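Local atomic coordinates of putative mandelate racemase (Salmonella typhimurium, PDB entry 2O56), a protein that probably acts as a magnesium-dependent hydro-lyase (dehydratase) of the mandelate racemase branch of the enolase superfamily, its substrate not established. Residues G191-T194 / D195-R199. Sequence-based numbering, arbitrary orientation.
Sequences GPLT and DKILR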
loop_
_atom_site.group_PDB
_atom_site.type_symbol
_atom_site.label_atom_id
_atom_site.label_comp_id
_atom_site.label_asym_id
_atom_site.label_seq_id
_atom_site.Cartn_x
_atom_site.Cartn_y
_atom_site.Cartn_z
ATOM N N GLY A 191 13.940 16.612 -18.944
ATOM C CA GLY A 191 13.326 17.709 -18.193
ATOM C C GLY A 191 12.182 18.325 -18.969
ATOM O O GLY A 191 11.831 17.835 -20.044
ATOM N N PRO A 192 11.585 19.402 -18.433
ATOM C CA PRO A 192 10.544 20.080 -19.212
ATOM C C PRO A 192 11.185 20.789 -20.404
ATOM O O PRO A 192 12.281 21.315 -20.278
ATOM C CB PRO A 192 9.930 21.083 -18.223
ATOM C CG PRO A 192 10.850 21.156 -17.062
ATOM C CD PRO A 192 11.862 20.047 -17.140
ATOM N N LEU A 193 10.535 20.763 -21.565
ATOM C CA LEU A 193 11.190 21.199 -22.790
ATOM C C LEU A 193 10.418 22.352 -23.424
ATOM O O LEU A 193 9.193 22.407 -23.316
ATOM C CB LEU A 193 11.329 20.041 -23.782
ATOM C CG LEU A 193 12.173 18.802 -23.455
ATOM C CD1 LEU A 193 12.007 17.782 -24.566
ATOM C CD2 LEU A 193 13.656 19.157 -23.255
ATOM N N THR A 194 11.128 23.278 -24.070
ATOM C CA THR A 194 10.474 24.368 -24.810
ATOM C C THR A 194 9.642 23.773 -25.944
ATOM O O THR A 194 10.026 22.775 -26.554
ATOM C CB THR A 194 11.495 25.390 -25.420
ATOM O OG1 THR A 194 12.457 25.766 -24.435
ATOM C CG2 THR A 194 10.781 26.667 -25.885
ATOM N N ASP A 195 8.507 24.399 -26.234
ATOM C CA ASP A 195 7.561 23.843 -27.186
ATOM C C ASP A 195 8.167 23.453 -28.531
ATOM O O ASP A 195 7.822 22.415 -29.086
ATOM C CB ASP A 195 6.376 24.777 -27.382
ATOM C CG ASP A 195 5.321 24.175 -28.270
ATOM O OD1 ASP A 195 4.667 23.198 -27.842
ATOM O OD2 ASP A 195 5.174 24.663 -29.403
ATOM N N LYS A 196 9.082 24.269 -29.040
ATOM C CA LYS A 196 9.616 24.075 -30.392
ATOM C C LYS A 196 10.326 22.739 -30.568
ATOM O O LYS A 196 10.242 22.119 -31.621
ATOM C CB LYS A 196 10.561 25.214 -30.776
ATOM C CG LYS A 196 11.613 25.558 -29.735
ATOM C CD LYS A 196 12.539 26.646 -30.231
ATOM C CE LYS A 196 13.151 27.382 -29.062
ATOM N NZ LYS A 196 14.326 28.171 -29.511
ATOM N N ILE A 197 11.024 22.296 -29.529
ATOM C CA ILE A 197 11.728 21.020 -29.569
ATOM C C ILE A 197 10.769 19.873 -29.885
ATOM O O ILE A 197 11.051 19.040 -30.749
ATOM C CB ILE A 197 12.501 20.777 -28.252
ATOM C CG1 ILE A 197 13.472 21.939 -28.003
ATOM C CG2 ILE A 197 13.243 19.461 -28.313
ATOM C CD1 ILE A 197 14.215 21.882 -26.685
ATOM N N LEU A 198 9.609 19.868 -29.234
ATOM C CA LEU A 198 8.665 18.757 -29.353
ATOM C C LEU A 198 7.629 18.989 -30.460
ATOM O O LEU A 198 7.049 18.042 -30.968
ATOM C CB LEU A 198 7.961 18.505 -28.017
ATOM C CG LEU A 198 8.849 17.899 -26.927
ATOM C CD1 LEU A 198 8.079 17.791 -25.632
ATOM C CD2 LEU A 198 9.396 16.520 -27.354
ATOM N N ARG A 199 7.412 20.253 -30.820
ATOM C CA ARG A 199 6.448 20.632 -31.862
ATOM C C ARG A 199 6.851 20.064 -33.226
ATOM O O ARG A 199 5.994 19.597 -33.995
ATOM C CB ARG A 199 6.349 22.165 -31.919
ATOM C CG ARG A 199 5.526 22.752 -33.067
ATOM C CD ARG A 199 4.040 22.634 -32.839
ATOM N NE ARG A 199 3.642 22.845 -31.452
ATOM C CZ ARG A 199 2.596 22.246 -30.884
ATOM N NH1 ARG A 199 1.840 21.409 -31.590
ATOM N NH2 ARG A 199 2.308 22.479 -29.607
#
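Leu193 and Leu198 meet at about a right angle where the loop after strand 170-173 turns into helix 195-212, an outer helix of the TIM-barrel domain. The Leu193 methyl CD1 sits 3.9 Å from Leu198 CG, with Ile197 CG2 a looser neighbour at 4.3 Å. This is the tight, buried part: on helix 228-238, Ser230 touches Leu193, while Gln233, Phe234 and Met237 pack on Leu198, and Gln233 NE2 hydrogen-bonds Leu193 O. At the start of the helix, Ile197 N donates to Thr194 O over 3.2 Å at 135°. The contact is looser at the subunit interface, where the side chains of Thr194 and the exposed Lys196 lie side by side, pointing the same way, with Thr194 CG2 4.0 Å from Lys196 CE; Thr194 OG1 is hydrogen-bonded to Asp217 OD2 of the second subunit. Arg199 and Asp195, both partly exposed, pair side-on: NE reaches OD2 at 3.1 Å, nearly straight and in the guanidinium plane, and NH2 reaches OD1 at 3.0 Å from a tilted approach. This two-point grip, each oxygen using its syn lone pair, limits rotation of the carboxylate. A carboxylate in the first turn would probably be favoured by the helix dipole, while Arg199 probably offsets its charge.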